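Local coordinates for protein TetR-like transcriptional regulator (Rhodococcus, PDB 3F1B) that probably binds cis-regulatory DNA and acts as a transcription factor of the TetR family, at residues V24-D29 with D38-K43; H139-S144 with S188-G193; A94-L99 with A181-L186. One frame throughout, in Å; residues are numbered along the deposited sequence.

In the fold
Starting from the N terminus, contact 1 comes first and closes a short loop of eight residues, bringing helix 12-30 against helix 37-43, the latter in the predicted helix-turn-helix. Contact 3 then opens on helix 87-104, contact 2 opens on helix 126-143, and both end on helix 179-196, contact 3 on 181-186 and contact 2 on 188-193. Their segments therefore alternate along the chain, and the two long loops cross. Helix 179-196 thus ties two earlier helices of the C-terminal region together, with the centres of contacts 2 and 3 about 14 Å apart. The centre of contact 1 lies about 40 Å from that of contact 2, on the opposite side of the chain's centre.

Contact 1: V24-D29 with D38-K43; sequences VDVFSD and DAIAAK. With SO4 (sulfate ion), chain C.
V26 turns CG1 anti to its backbone N (chi1 -164°) and CG2 anti to its carbonyl carbon, so its two branches reach different residues of 38-43. V26 CG1 meets A39 CB at 3.9 Å, and V26 CG2 lies 3.6 Å from K43 CG. I40 sets CG1 beside its own backbone N (chi1 -66°), which puts I40 CG1 3.8 Å from V26 CB. I40 CD1 approaches the F27 ring obliquely, 4.1 Å from F27 CZ. Towards solvent, the K43 chain crosses D25 at about a right angle. D25 OD1 stays 4.4 Å from K43 NZ, beyond a salt bridge, so any attraction there is probably loose. At the start of helix 37-43, D38 N donates to sulfate O1 over 2.8 Å, and M37 N binds the same ion. An anion there would probably be favoured by the helix end. F27 also meets F62 edge-to-face, and I40 touches L61, both on helix 58-77. The axes of 24-29 and 38-43 stand at 136°, joined by apolar side chains without a hydrogen bond: this is helix 12-30 packed on the first helix of the predicted helix-turn-helix, as in the DNA-binding domain of TetR-family regulators.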
loop_
_atom_site.group_PDB
_atom_site.type_symbol
_atom_site.label_atom_id
_atom_site.label_comp_id
_atom_site.label_asym_id
_atom_site.label_seq_id
_atom_site.Cartn_x
_atom_site.Cartn_y
_atom_site.Cartn_z
ATOM N N VAL A 24 -7.421 -11.888 -13.697
ATOM C CA VAL A 24 -7.379 -10.552 -13.165
ATOM C C VAL A 24 -8.655 -10.303 -12.343
ATOM O O VAL A 24 -8.579 -9.948 -11.146
ATOM C CB VAL A 24 -7.116 -9.491 -14.261
ATOM C CG1 VAL A 24 -7.311 -8.097 -13.730
ATOM C CG2 VAL A 24 -5.697 -9.563 -14.676
ATOM N N ASP A 25 -9.802 -10.512 -12.979
ATOM C CA ASP A 25 -11.110 -10.538 -12.306
ATOM C C ASP A 25 -11.045 -11.199 -10.943
ATOM O O ASP A 25 -11.136 -10.539 -9.894
ATOM C CB ASP A 25 -12.120 -11.319 -13.154
ATOM C CG ASP A 25 -12.408 -10.657 -14.490
ATOM O OD1 ASP A 25 -13.361 -11.104 -15.168
ATOM O OD2 ASP A 25 -11.689 -9.697 -14.878
ATOM N N VAL A 26 -10.843 -12.506 -10.972
ATOM C CA VAL A 26 -10.893 -13.282 -9.765
ATOM C C VAL A 26 -9.864 -12.802 -8.740
ATOM O O VAL A 26 -10.163 -12.754 -7.543
ATOM C CB VAL A 26 -10.775 -14.806 -10.049
ATOM C CG1 VAL A 26 -11.222 -15.588 -8.830
ATOM C CG2 VAL A 26 -11.614 -15.204 -11.265
ATOM N N PHE A 27 -8.664 -12.433 -9.176
ATOM C CA PHE A 27 -7.676 -11.977 -8.208
ATOM C C PHE A 27 -8.078 -10.632 -7.575
ATOM O O PHE A 27 -7.899 -10.424 -6.366
ATOM C CB PHE A 27 -6.303 -11.853 -8.834
ATOM C CG PHE A 27 -5.567 -13.138 -8.964
ATOM C CD1 PHE A 27 -5.421 -13.993 -7.868
ATOM C CD2 PHE A 27 -4.957 -13.480 -10.202
ATOM C CE1 PHE A 27 -4.718 -15.206 -8.001
ATOM C CE2 PHE A 27 -4.252 -14.651 -10.360
ATOM C CZ PHE A 27 -4.129 -15.540 -9.243
ATOM N N SER A 28 -8.604 -9.714 -8.393
ATOM C CA SER A 28 -9.034 -8.404 -7.883
ATOM C C SER A 28 -10.338 -8.536 -7.096
ATOM O O SER A 28 -10.504 -7.907 -6.064
ATOM C CB SER A 28 -9.148 -7.342 -8.988
ATOM O OG SER A 28 -10.262 -7.592 -9.824
ATOM N N ASP A 29 -11.250 -9.371 -7.578
ATOM C CA ASP A 29 -12.477 -9.655 -6.861
ATOM C C ASP A 29 -12.217 -10.191 -5.448
ATOM O O ASP A 29 -12.772 -9.687 -4.482
ATOM C CB ASP A 29 -13.322 -10.648 -7.664
ATOM C CG ASP A 29 -14.816 -10.581 -7.314
ATOM O OD1 ASP A 29 -15.253 -9.576 -6.707
ATOM O OD2 ASP A 29 -15.566 -11.530 -7.656
ATOM N N ASP A 38 -10.119 -23.116 -9.687
ATOM C CA ASP A 38 -11.511 -23.389 -9.927
ATOM C C ASP A 38 -12.231 -22.179 -10.485
ATOM O O ASP A 38 -12.787 -22.211 -11.579
ATOM C CB ASP A 38 -12.184 -23.721 -8.597
ATOM C CG ASP A 38 -12.356 -25.216 -8.359
ATOM O OD1 ASP A 38 -12.292 -26.030 -9.321
ATOM O OD2 ASP A 38 -12.593 -25.575 -7.180
ATOM N N ALA A 39 -12.247 -21.119 -9.695
ATOM C CA ALA A 39 -13.009 -19.935 -10.016
ATOM C C ALA A 39 -12.458 -19.250 -11.269
ATOM O O ALA A 39 -13.229 -18.831 -12.136
ATOM C CB ALA A 39 -13.014 -19.004 -8.835
ATOM N N ILE A 40 -11.134 -19.164 -11.391
ATOM C CA ILE A 40 -10.535 -18.627 -12.626
ATOM C C ILE A 40 -10.972 -19.420 -13.865
ATOM O O ILE A 40 -11.404 -18.808 -14.842
ATOM C CB ILE A 40 -8.991 -18.529 -12.592
ATOM C CG1 ILE A 40 -8.520 -17.499 -11.558
ATOM C CG2 ILE A 40 -8.468 -18.138 -13.961
ATOM C CD1 ILE A 40 -7.044 -17.677 -11.136
ATOM N N ALA A 41 -10.832 -20.763 -13.827
ATOM C CA ALA A 41 -11.251 -21.671 -14.958
ATOM C C ALA A 41 -12.698 -21.456 -15.394
ATOM O O ALA A 41 -12.962 -21.339 -16.590
ATOM C CB ALA A 41 -11.019 -23.145 -14.633
ATOM N N ALA A 42 -13.627 -21.394 -14.436
ATOM C CA ALA A 42 -15.029 -21.016 -14.753
ATOM C C ALA A 42 -15.153 -19.654 -15.464
ATOM O O ALA A 42 -15.867 -19.558 -16.475
ATOM C CB ALA A 42 -15.908 -21.048 -13.512
ATOM N N LYS A 43 -14.452 -18.634 -14.946
ATOM C CA LYS A 43 -14.475 -17.258 -15.506
ATOM C C LYS A 43 -13.981 -17.167 -16.949
ATOM O O LYS A 43 -14.546 -16.462 -17.790
ATOM C CB LYS A 43 -13.667 -16.287 -14.625
ATOM C CG LYS A 43 -14.465 -15.689 -13.468
ATOM C CD LYS A 43 -15.133 -14.327 -13.810
ATOM C CE LYS A 43 -16.376 -14.100 -12.953
ATOM N NZ LYS A 43 -16.688 -12.653 -12.784
HETATM S S SO4 C . -7.829 -24.627 -6.685
HETATM O O1 SO4 C . -9.091 -24.299 -7.338
HETATM O O2 SO4 C . -7.264 -25.747 -7.449
HETATM O O3 SO4 C . -6.923 -23.474 -6.677
HETATM O O4 SO4 C . -8.063 -25.039 -5.304
#

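Contact 2: H139-S144 with S188-G193; sequences HLLESS and SLAWRG
The indole of W191 is the flat group here, and L141 lies over one face of it. L141 CD2 sits 4.2 Å from the centroid of the six-membered ring, 24° off the normal, a CH-pi contact whose nearest ring atom is W191 CZ3 at 3.9 Å. L140 comes from the same side of the ring plane but obliquely, with L140 CD1 4.1 Å from W191 CH2, and the two side chains cross at about a right angle. S144 lies on the other side of the ring plane from L141, near CZ3 and CH2, but its modelled approach is too short to be trusted. The axes of 139-143 and 188-193 stand at 55° to each other, within the all-helical C-terminal region of the TetR fold. Helix 179-196 also faces the second subunit, where L189 packs on L189 of that chain, consistent with the dimer interface common in this family. On the L141 side of the ring, L141 CD2 also meets A190 CB at 4.2 Å, so one methyl spans both the aromatic ring and the small residue preceding it. L91 of helix 87-104 touches L140, A190 and W191. From that helix R88 makes a cation-pi contact with W191 and a weak hydrogen bond to S144 OG.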
loop_
_atom_site.group_PDB
_atom_site.type_symbol
_atom_site.label_atom_id
_atom_site.label_comp_id
_atom_site.label_asym_id
_atom_site.label_seq_id
_atom_site.Cartn_x
_atom_site.Cartn_y
_atom_site.Cartn_z
ATOM N N HIS A 139 14.660 12.106 -9.373
ATOM C CA HIS A 139 15.468 12.666 -10.458
ATOM C C HIS A 139 14.710 13.761 -11.181
ATOM O O HIS A 139 15.272 14.800 -11.461
ATOM C CB HIS A 139 15.840 11.623 -11.514
ATOM C CG HIS A 139 16.824 10.583 -11.069
ATOM N ND1 HIS A 139 17.069 9.436 -11.806
ATOM C CD2 HIS A 139 17.646 10.518 -9.992
ATOM C CE1 HIS A 139 18.002 8.714 -11.204
ATOM N NE2 HIS A 139 18.368 9.347 -10.102
ATOM N N LEU A 140 13.436 13.559 -11.516
ATOM C CA LEU A 140 12.782 14.650 -12.228
ATOM C C LEU A 140 12.463 15.836 -11.322
ATOM O O LEU A 140 12.505 16.991 -11.770
ATOM C CB LEU A 140 11.601 14.188 -13.048
ATOM C CG LEU A 140 10.266 14.004 -12.388
ATOM C CD1 LEU A 140 9.586 15.393 -12.132
ATOM C CD2 LEU A 140 9.468 13.149 -13.352
ATOM N N LEU A 141 12.175 15.565 -10.053
ATOM C CA LEU A 141 12.006 16.649 -9.097
ATOM C C LEU A 141 13.345 17.391 -8.999
ATOM O O LEU A 141 13.362 18.602 -8.920
ATOM C CB LEU A 141 11.499 16.165 -7.719
ATOM C CG LEU A 141 10.056 15.672 -7.665
ATOM C CD1 LEU A 141 9.748 15.167 -6.285
ATOM C CD2 LEU A 141 9.015 16.722 -8.093
ATOM N N GLU A 142 14.461 16.670 -9.048
ATOM C CA GLU A 142 15.770 17.326 -9.064
ATOM C C GLU A 142 15.997 18.080 -10.380
ATOM O O GLU A 142 16.320 19.277 -10.379
ATOM C CB GLU A 142 16.894 16.333 -8.805
ATOM C CG GLU A 142 18.187 17.009 -8.329
ATOM C CD GLU A 142 18.884 16.252 -7.189
ATOM O OE1 GLU A 142 18.495 15.087 -6.903
ATOM O OE2 GLU A 142 19.819 16.831 -6.574
ATOM N N SER A 143 15.794 17.362 -11.487
ATOM C CA SER A 143 15.734 17.904 -12.851
ATOM C C SER A 143 14.870 19.167 -12.965
ATOM O O SER A 143 14.987 19.922 -13.926
ATOM C CB SER A 143 15.223 16.822 -13.814
ATOM O OG SER A 143 15.699 16.998 -15.142
ATOM N N SER A 144 13.998 19.412 -11.998
ATOM C CA SER A 144 13.333 20.691 -11.972
ATOM C C SER A 144 14.260 21.744 -11.362
ATOM O O SER A 144 15.289 22.045 -11.951
ATOM C CB SER A 144 12.015 20.623 -11.244
ATOM O OG SER A 144 11.490 21.933 -11.143
ATOM N N SER A 188 0.543 19.811 -7.624
ATOM C CA SER A 188 0.907 20.913 -6.728
ATOM C C SER A 188 1.498 20.433 -5.383
ATOM O O SER A 188 2.344 21.086 -4.798
ATOM C CB SER A 188 -0.255 21.883 -6.538
ATOM O OG SER A 188 -1.282 21.283 -5.779
ATOM N N LEU A 189 1.060 19.284 -4.908
ATOM C CA LEU A 189 1.751 18.640 -3.811
ATOM C C LEU A 189 3.245 18.528 -4.137
ATOM O O LEU A 189 4.090 18.713 -3.275
ATOM C CB LEU A 189 1.147 17.269 -3.616
ATOM C CG LEU A 189 1.660 16.280 -2.588
ATOM C CD1 LEU A 189 0.581 15.236 -2.429
ATOM C CD2 LEU A 189 3.001 15.627 -2.961
ATOM N N ALA A 190 3.562 18.246 -5.399
ATOM C CA ALA A 190 4.924 17.986 -5.830
ATOM C C ALA A 190 5.720 19.282 -5.944
ATOM O O ALA A 190 6.870 19.338 -5.510
ATOM C CB ALA A 190 4.928 17.265 -7.148
ATOM N N TRP A 191 5.124 20.312 -6.547
ATOM C CA TRP A 191 5.844 21.599 -6.730
ATOM C C TRP A 191 5.712 22.570 -5.531
ATOM O O TRP A 191 6.516 23.499 -5.390
ATOM C CB TRP A 191 5.497 22.273 -8.071
ATOM C CG TRP A 191 5.704 21.370 -9.276
ATOM C CD1 TRP A 191 4.737 20.932 -10.148
ATOM C CD2 TRP A 191 6.947 20.785 -9.732
ATOM N NE1 TRP A 191 5.297 20.121 -11.112
ATOM C CE2 TRP A 191 6.648 20.009 -10.879
ATOM C CE3 TRP A 191 8.276 20.841 -9.286
ATOM C CZ2 TRP A 191 7.640 19.293 -11.590
ATOM C CZ3 TRP A 191 9.262 20.128 -9.998
ATOM C CH2 TRP A 191 8.934 19.367 -11.136
ATOM N N ARG A 192 4.731 22.314 -4.662
ATOM C CA ARG A 192 4.485 23.117 -3.455
ATOM C C ARG A 192 4.806 22.463 -2.075
ATOM O O ARG A 192 5.094 23.173 -1.131
ATOM C CB ARG A 192 3.079 23.752 -3.494
ATOM C CG ARG A 192 2.839 24.757 -4.643
ATOM C CD ARG A 192 3.945 25.866 -4.760
ATOM N NE ARG A 192 3.790 27.005 -3.832
ATOM C CZ ARG A 192 3.186 28.161 -4.125
ATOM N NH1 ARG A 192 2.661 28.350 -5.326
ATOM N NH2 ARG A 192 3.102 29.135 -3.220
ATOM N N GLY A 193 4.777 21.130 -1.955
ATOM C CA GLY A 193 5.532 20.433 -0.888
ATOM C C GLY A 193 7.041 20.639 -1.109
ATOM O O GLY A 193 7.853 20.611 -0.172
#

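Contact 3: A94-L99 with A181-L186; sequences ALEGFL and AAADLL
L95 and L99, one helical turn apart, carry the leucine-to-leucine contacts with L186. Both methyls of L95 approach L186 CB, CD1 at 3.9 Å and CD2 at 4.0 Å, the two side chains crossing at a slant. L99 CD1 reaches L186 CD2 at 4.1 Å, so L186 touches both leucines. The modelled chi2 of L186 is nearly eclipsed (1°), which suggests some strain or an uncertain setting of its methyls.

The second kind of contact is leucine or glutamate carbon against alanine. L99 CD1 comes down on A182 CB at 3.6 Å and also lies 3.5 Å from the backbone N of A183, so this methyl meets main chain as well as side chain. On the other flank, E96 places CG beside its own backbone N (chi1 -71°), and E96 CG touches A183 CB at 3.7 Å. The small side chain of A183 allows a close approach, with the CA atoms of L95 and A183 5.8 Å apart.

No hydrogen bond crosses between the segments. An alanine at L95 removes both methyls and would probably open a gap beside L186 CB, leaving that side chain freer to turn, though the alanine CB would still face A183 CB.

Segments 94-99 and 181-186 run roughly antiparallel, at 142°. Helix 153-173 packs against both, A182 meeting V168 and V172, L186 meeting A164, and F98 meeting A169. F98 also makes an edge-to-face contact with W109 of helix 106-115, while L185 of helix 179-196 packs on L156 of the second subunit.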
loop_
_atom_site.group_PDB
_atom_site.type_symbol
_atom_site.label_atom_id
_atom_site.label_comp_id
_atom_site.label_asym_id
_atom_site.label_seq_id
_atom_site.Cartn_x
_atom_site.Cartn_y
_atom_site.Cartn_z
ATOM N N ALA A 94 3.107 11.733 -16.734
ATOM C CA ALA A 94 3.176 10.493 -16.009
ATOM C C ALA A 94 1.988 10.381 -15.075
ATOM O O ALA A 94 1.391 9.315 -14.951
ATOM C CB ALA A 94 4.488 10.394 -15.219
ATOM N N LEU A 95 1.651 11.485 -14.436
ATOM C CA LEU A 95 0.550 11.502 -13.506
ATOM C C LEU A 95 -0.701 11.216 -14.285
ATOM O O LEU A 95 -1.545 10.413 -13.878
ATOM C CB LEU A 95 0.447 12.876 -12.837
ATOM C CG LEU A 95 1.447 12.977 -11.732
ATOM C CD1 LEU A 95 1.380 14.367 -11.180
ATOM C CD2 LEU A 95 1.052 11.931 -10.686
ATOM N N GLU A 96 -0.833 11.871 -15.425
ATOM C CA GLU A 96 -2.038 11.677 -16.199
ATOM C C GLU A 96 -2.147 10.304 -16.820
ATOM O O GLU A 96 -3.229 9.719 -16.804
ATOM C CB GLU A 96 -2.223 12.811 -17.174
ATOM C CG GLU A 96 -2.590 14.053 -16.331
ATOM C CD GLU A 96 -2.494 15.382 -17.056
ATOM O OE1 GLU A 96 -2.433 15.355 -18.312
ATOM O OE2 GLU A 96 -2.493 16.451 -16.367
ATOM N N GLY A 97 -1.045 9.764 -17.334
ATOM C CA GLY A 97 -1.047 8.394 -17.857
ATOM C C GLY A 97 -1.363 7.333 -16.789
ATOM O O GLY A 97 -2.287 6.521 -16.960
ATOM N N PHE A 98 -0.617 7.373 -15.679
ATOM C CA PHE A 98 -0.896 6.569 -14.482
ATOM C C PHE A 98 -2.346 6.648 -14.056
ATOM O O PHE A 98 -2.996 5.605 -13.845
ATOM C CB PHE A 98 0.003 7.051 -13.331
ATOM C CG PHE A 98 -0.386 6.563 -11.985
ATOM C CD1 PHE A 98 -0.688 5.227 -11.763
ATOM C CD2 PHE A 98 -0.348 7.420 -10.909
ATOM C CE1 PHE A 98 -1.009 4.787 -10.523
ATOM C CE2 PHE A 98 -0.656 6.989 -9.657
ATOM C CZ PHE A 98 -0.978 5.682 -9.449
ATOM N N LEU A 99 -2.838 7.867 -13.861
ATOM C CA LEU A 99 -4.182 8.018 -13.358
ATOM C C LEU A 99 -5.285 7.627 -14.364
ATOM O O LEU A 99 -6.333 7.086 -13.953
ATOM C CB LEU A 99 -4.406 9.412 -12.821
ATOM C CG LEU A 99 -3.716 9.701 -11.494
ATOM C CD1 LEU A 99 -3.904 11.193 -11.273
ATOM C CD2 LEU A 99 -4.273 8.840 -10.297
ATOM N N ALA A 181 -8.842 16.253 -11.481
ATOM C CA ALA A 181 -8.849 16.667 -10.086
ATOM C C ALA A 181 -7.657 15.994 -9.368
ATOM O O ALA A 181 -6.853 16.646 -8.684
ATOM C CB ALA A 181 -10.166 16.257 -9.450
ATOM N N ALA A 182 -7.504 14.696 -9.604
ATOM C CA ALA A 182 -6.451 13.930 -8.961
ATOM C C ALA A 182 -5.092 14.400 -9.460
ATOM O O ALA A 182 -4.232 14.674 -8.659
ATOM C CB ALA A 182 -6.642 12.478 -9.237
ATOM N N ALA A 183 -4.905 14.546 -10.779
ATOM C CA ALA A 183 -3.585 14.927 -11.314
ATOM C C ALA A 183 -3.236 16.315 -10.867
ATOM O O ALA A 183 -2.084 16.622 -10.643
ATOM C CB ALA A 183 -3.554 14.860 -12.825
ATOM N N ASP A 184 -4.251 17.151 -10.727
ATOM C CA ASP A 184 -4.071 18.520 -10.246
ATOM C C ASP A 184 -3.475 18.591 -8.845
ATOM O O ASP A 184 -2.507 19.320 -8.611
ATOM C CB ASP A 184 -5.416 19.246 -10.270
ATOM C CG ASP A 184 -5.684 19.914 -11.607
ATOM O OD1 ASP A 184 -4.758 19.934 -12.451
ATOM O OD2 ASP A 184 -6.813 20.442 -11.827
ATOM N N LEU A 185 -4.074 17.815 -7.932
ATOM C CA LEU A 185 -3.639 17.778 -6.557
ATOM C C LEU A 185 -2.213 17.255 -6.441
ATOM O O LEU A 185 -1.403 17.777 -5.664
ATOM C CB LEU A 185 -4.557 16.866 -5.749
ATOM C CG LEU A 185 -4.019 16.652 -4.328
ATOM C CD1 LEU A 185 -3.823 18.013 -3.650
ATOM C CD2 LEU A 185 -4.933 15.761 -3.514
ATOM N N LEU A 186 -1.912 16.220 -7.204
ATOM C CA LEU A 186 -0.590 15.641 -7.170
ATOM C C LEU A 186 0.466 16.549 -7.787
ATOM O O LEU A 186 1.617 16.522 -7.348
ATOM C CB LEU A 186 -0.617 14.296 -7.885
ATOM C CG LEU A 186 -0.867 12.993 -7.080
ATOM C CD1 LEU A 186 -1.102 13.080 -5.552
ATOM C CD2 LEU A 186 -1.867 12.057 -7.781
#